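PDB 3CE2: putative peptidase from Chlamydophila abortus, which is probably a zinc-dependent oligopeptidase of the M3B family that degrades a variety of small bioactive peptides. Local coordinates for residues A[25-29]-A[85-89]; A[360-366]-A[383-389]. All coordinates share one frame. Residues are numbered along the deposited sequence.

Contact 1: residues A[25-29]-A[85-89]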
# COMPACT_ATOMS: atom_id res chain seq x y z
N ASP A 25 -10.45 19.44 13.43
CA ASP A 25 -11.74 20.09 13.44
C ASP A 25 -12.65 19.40 12.44
O ASP A 25 -12.56 19.61 11.23
CB ASP A 25 -11.61 21.58 13.10
CG ASP A 25 -12.97 22.27 12.90
OD1 ASP A 25 -14.02 21.70 13.27
OD2 ASP A 25 -12.99 23.39 12.38
N ILE A 26 -13.55 18.58 12.98
CA ILE A 26 -14.44 17.78 12.18
C ILE A 26 -15.82 18.40 12.08
O ILE A 26 -16.74 17.79 11.54
CB ILE A 26 -14.58 16.39 12.80
CG1 ILE A 26 -15.11 16.51 14.24
CG2 ILE A 26 -13.22 15.66 12.77
CD1 ILE A 26 -15.63 15.21 14.81
N THR A 27 -15.99 19.61 12.59
CA THR A 27 -17.28 20.30 12.51
C THR A 27 -17.74 20.60 11.07
O THR A 27 -18.92 20.52 10.80
CB THR A 27 -17.32 21.60 13.37
OG1 THR A 27 -16.19 22.42 13.05
CG2 THR A 27 -17.28 21.28 14.86
N PRO A 28 -16.80 20.95 10.15
CA PRO A 28 -17.22 21.06 8.73
C PRO A 28 -18.02 19.87 8.20
O PRO A 28 -18.79 20.02 7.26
CB PRO A 28 -15.90 21.19 7.98
CG PRO A 28 -14.97 21.85 8.97
CD PRO A 28 -15.37 21.27 10.32
N LEU A 29 -17.85 18.69 8.78
CA LEU A 29 -18.68 17.55 8.40
C LEU A 29 -20.05 17.66 9.06
O LEU A 29 -21.08 17.74 8.38
CB LEU A 29 -18.02 16.24 8.81
CG LEU A 29 -17.00 15.72 7.81
CD1 LEU A 29 -15.88 15.09 8.55
CD2 LEU A 29 -17.64 14.69 6.91
N LYS A 85 -19.68 10.25 4.06
CA LYS A 85 -19.59 11.41 4.93
C LYS A 85 -19.91 10.97 6.37
O LYS A 85 -19.20 11.32 7.30
CB LYS A 85 -20.59 12.46 4.43
CG LYS A 85 -20.59 13.81 5.12
CD LYS A 85 -21.53 14.73 4.34
CE LYS A 85 -21.97 15.96 5.15
NZ LYS A 85 -20.90 17.01 5.27
N LEU A 86 -20.97 10.19 6.55
CA LEU A 86 -21.38 9.78 7.87
C LEU A 86 -20.36 8.80 8.42
O LEU A 86 -20.08 8.78 9.62
CB LEU A 86 -22.73 9.08 7.83
CG LEU A 86 -23.96 9.93 7.54
CD1 LEU A 86 -25.09 8.98 7.11
CD2 LEU A 86 -24.33 10.77 8.76
N TYR A 87 -19.82 7.97 7.55
CA TYR A 87 -18.85 7.02 8.02
C TYR A 87 -17.61 7.71 8.58
O TYR A 87 -17.17 7.45 9.69
CB TYR A 87 -18.43 6.10 6.90
CG TYR A 87 -17.53 5.02 7.41
CD1 TYR A 87 -18.07 3.80 7.87
CD2 TYR A 87 -16.15 5.21 7.48
CE1 TYR A 87 -17.25 2.79 8.35
CE2 TYR A 87 -15.31 4.21 7.96
CZ TYR A 87 -15.88 3.00 8.39
OH TYR A 87 -15.07 2.02 8.87
N VAL A 88 -17.06 8.59 7.77
CA VAL A 88 -15.84 9.25 8.08
C VAL A 88 -16.02 9.96 9.40
O VAL A 88 -15.16 9.88 10.28
CB VAL A 88 -15.47 10.21 6.93
CG1 VAL A 88 -14.46 11.25 7.39
CG2 VAL A 88 -14.92 9.39 5.74
N TYR A 89 -17.15 10.64 9.56
CA TYR A 89 -17.40 11.39 10.79
C TYR A 89 -17.41 10.48 12.02
O TYR A 89 -16.80 10.79 13.03
CB TYR A 89 -18.72 12.13 10.72
CG TYR A 89 -19.00 12.89 11.98
CD1 TYR A 89 -18.58 14.20 12.11
CD2 TYR A 89 -19.67 12.30 13.05
CE1 TYR A 89 -18.81 14.91 13.25
CE2 TYR A 89 -19.90 13.00 14.21
CZ TYR A 89 -19.47 14.31 14.30
OH TYR A 89 -19.69 15.06 15.43
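L29 has the largest share of this contact, a loop lying against a helix. Its CB points at the helix. With chi1 at m and chi2 at 143°, between the usual wells, L29 CD2 lies 3.6 Å from K85 CG and L29 CD1 4.3 Å from V88 CG1; a branched aliphatic chain suits a place between a lysine stem and a valine. L29 CB also lies 3.9 Å from Y89 CD1, at the edge of the ring. Y89 leaves the helix in the t rotamer, which carries its flat ring across to the loop, where I26 CD1 comes within 3.6 Å of Y89 CE1. K85 has its first three chi angles near t and only the last at p. This long, nearly straight stem lets its methylenes pack on leucine while NZ donates a 3.2 Å hydrogen bond to L29 O, so that one lysine serves both the apolar and the polar side of the contact. The loop is itself folded tightly: D25 OD1 probably accepts from T27 N, as in an Asx turn, and L29 N bonds to I26 O. Around this pair, helix 66-96 bears the K85-Y89 turn, with Y87 leaning on helix 101-120. The loop leads into helix 33-42, whose W36 meets the Y89 ring, and Y385 of strand 385-387 touches I26, P28 and L29.

Contact 2: residues A[360-366]-A[383-389]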
# COMPACT_ATOMS: atom_id res chain seq x y z
N GLY A 360 -7.08 22.82 10.79
CA GLY A 360 -7.59 21.70 11.59
C GLY A 360 -7.58 20.32 10.93
O GLY A 360 -8.47 19.51 11.16
N TRP A 361 -6.58 20.04 10.12
CA TRP A 361 -6.48 18.74 9.48
C TRP A 361 -6.03 17.65 10.47
O TRP A 361 -6.44 16.49 10.38
CB TRP A 361 -5.45 18.81 8.35
CG TRP A 361 -5.90 19.54 7.15
CD1 TRP A 361 -6.97 20.40 7.04
CD2 TRP A 361 -5.30 19.49 5.85
NE1 TRP A 361 -7.07 20.87 5.77
CE2 TRP A 361 -6.05 20.34 5.01
CE3 TRP A 361 -4.20 18.81 5.32
CZ2 TRP A 361 -5.74 20.53 3.67
CZ3 TRP A 361 -3.88 19.00 3.99
CH2 TRP A 361 -4.64 19.85 3.17
N VAL A 362 -5.18 18.07 11.41
CA VAL A 362 -4.39 17.16 12.21
C VAL A 362 -4.88 16.98 13.62
O VAL A 362 -5.03 17.94 14.36
CB VAL A 362 -3.01 17.75 12.40
CG1 VAL A 362 -2.00 16.64 12.51
CG2 VAL A 362 -2.69 18.69 11.26
N ASP A 363 -5.08 15.74 14.01
CA ASP A 363 -5.12 15.41 15.43
C ASP A 363 -3.70 15.05 15.89
O ASP A 363 -3.22 13.95 15.64
CB ASP A 363 -6.08 14.26 15.67
CG ASP A 363 -6.78 14.38 17.00
OD1 ASP A 363 -7.60 15.31 17.17
OD2 ASP A 363 -6.49 13.55 17.87
N LYS A 364 -3.03 15.96 16.58
CA LYS A 364 -1.58 15.84 16.80
C LYS A 364 -1.01 14.78 17.75
O LYS A 364 0.03 14.18 17.45
CB LYS A 364 -1.01 17.19 17.24
CG LYS A 364 -1.12 18.25 16.19
CD LYS A 364 -0.53 19.55 16.68
CE LYS A 364 -1.18 20.70 16.00
NZ LYS A 364 -1.57 21.66 17.05
N TYR A 365 -1.62 14.60 18.92
CA TYR A 365 -0.90 13.98 20.04
C TYR A 365 -1.61 12.78 20.65
O TYR A 365 -2.80 12.57 20.43
CB TYR A 365 -0.69 14.99 21.16
CG TYR A 365 0.11 16.22 20.83
CD1 TYR A 365 1.44 16.14 20.43
CD2 TYR A 365 -0.45 17.49 21.00
CE1 TYR A 365 2.19 17.30 20.15
CE2 TYR A 365 0.29 18.66 20.73
CZ TYR A 365 1.60 18.56 20.31
OH TYR A 365 2.31 19.71 20.03
N GLU A 366 -0.88 12.02 21.46
CA GLU A 366 -1.48 10.87 22.13
C GLU A 366 -2.48 11.35 23.15
O GLU A 366 -2.26 12.37 23.79
CB GLU A 366 -0.41 10.03 22.83
CG GLU A 366 0.20 8.95 21.96
CD GLU A 366 1.51 8.40 22.51
OE1 GLU A 366 2.03 8.96 23.50
OE2 GLU A 366 2.03 7.42 21.93
N HIS A 383 -12.05 18.19 4.14
CA HIS A 383 -10.63 18.31 3.86
C HIS A 383 -10.03 17.00 4.37
O HIS A 383 -10.75 16.19 4.93
CB HIS A 383 -9.99 19.56 4.47
CG HIS A 383 -10.52 19.93 5.81
ND1 HIS A 383 -11.29 21.05 6.02
CD2 HIS A 383 -10.37 19.34 7.02
CE1 HIS A 383 -11.61 21.13 7.30
NE2 HIS A 383 -11.06 20.11 7.93
N PRO A 384 -8.72 16.76 4.10
CA PRO A 384 -8.14 15.51 4.58
C PRO A 384 -7.94 15.58 6.09
O PRO A 384 -7.82 16.67 6.66
CB PRO A 384 -6.80 15.44 3.86
CG PRO A 384 -6.48 16.83 3.47
CD PRO A 384 -7.76 17.59 3.35
N TYR A 385 -7.96 14.44 6.76
CA TYR A 385 -7.81 14.44 8.18
C TYR A 385 -6.65 13.53 8.46
O TYR A 385 -6.58 12.41 7.95
CB TYR A 385 -9.09 13.96 8.86
CG TYR A 385 -10.16 15.03 8.94
CD1 TYR A 385 -9.96 16.17 9.73
CD2 TYR A 385 -11.38 14.91 8.25
CE1 TYR A 385 -10.93 17.17 9.84
CE2 TYR A 385 -12.36 15.91 8.35
CZ TYR A 385 -12.12 17.04 9.15
OH TYR A 385 -13.04 18.05 9.29
N VAL A 386 -5.71 14.04 9.23
CA VAL A 386 -4.54 13.26 9.56
C VAL A 386 -4.57 12.93 11.03
O VAL A 386 -4.55 13.83 11.88
CB VAL A 386 -3.28 14.06 9.32
CG1 VAL A 386 -2.08 13.23 9.69
CG2 VAL A 386 -3.21 14.47 7.90
N LEU A 387 -4.62 11.63 11.33
CA LEU A 387 -4.40 11.18 12.69
C LEU A 387 -2.93 10.86 12.98
O LEU A 387 -2.33 9.97 12.38
CB LEU A 387 -5.28 9.99 13.00
CG LEU A 387 -5.16 9.56 14.46
CD1 LEU A 387 -6.51 9.07 15.00
CD2 LEU A 387 -4.03 8.52 14.64
N LEU A 388 -2.36 11.60 13.91
CA LEU A 388 -0.98 11.42 14.37
C LEU A 388 -0.94 10.97 15.85
O LEU A 388 -1.92 11.14 16.61
CB LEU A 388 -0.23 12.76 14.24
CG LEU A 388 0.79 13.09 13.13
CD1 LEU A 388 0.39 12.58 11.79
CD2 LEU A 388 1.05 14.58 13.06
N ASN A 389 0.20 10.42 16.25
CA ASN A 389 0.51 10.23 17.67
C ASN A 389 1.88 10.84 17.93
O ASN A 389 2.86 10.16 18.24
CB ASN A 389 0.45 8.75 18.04
CG ASN A 389 -0.97 8.30 18.35
OD1 ASN A 389 -1.52 8.62 19.41
ND2 ASN A 389 -1.58 7.57 17.41
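W361 loses more surface to this contact than any other residue. Its indole lies beside H383 and P384, which lead into strand 385-387, and P384 CG sits 3.4 Å from the centroid of the six-membered ring, almost on the ring normal: a CH-pi contact in which the rigid proline offers polarised C-H groups to an electron-rich face. The H383 ring runs nearly parallel to the five-membered ring but is slid aside, with centroids 4.8 Å apart. The tryptophan backbone also begins the pairing, since V386 N donates to W361 O at 2.8 Å; D363 N then bonds to V386 O at 2.9 Å, and L388 N to D363 O at 3.0 Å. L388 points its CB toward the partner segment, and its CD2 meets V362 CG1 at 3.7 Å, two branched apolar chains. N389 sets OD1 3.1 Å from E366 CG, while its ND2 bonds to the carbonyls of R371 and G373. V386 and L388 rest on helix 394-416, which carries the zinc ligands H402 and H406 of the HExxH motif. A short parallel pair within a small mixed sheet, packed against the zinc-binding helix, is consistent with the active-site sheet of M3 and related clan MA metallopeptidases.

Contact 1 closes before contact 2 opens along the chain, yet their centres lie 13 Å apart, on the same side of the molecule's centre. They touch directly: D25 O and Y385 OH are 2.5 Å apart and D25 N and G360 O 3.0 Å apart, both probable hydrogen bonds, while L29 CD1 packs on Y385 CE2 at 3.6 Å. Y385 therefore joins the 25-29 loop to the sheet, and also touches helix 66-96 at L92. An N-terminal loop and helix are thus tied, through Y385 on the central strand and G360 just before outer strand 362-363, to the small mixed sheet that backs zinc-binding helix 394-416, linking the N-terminal helical part to the catalytic M3 region.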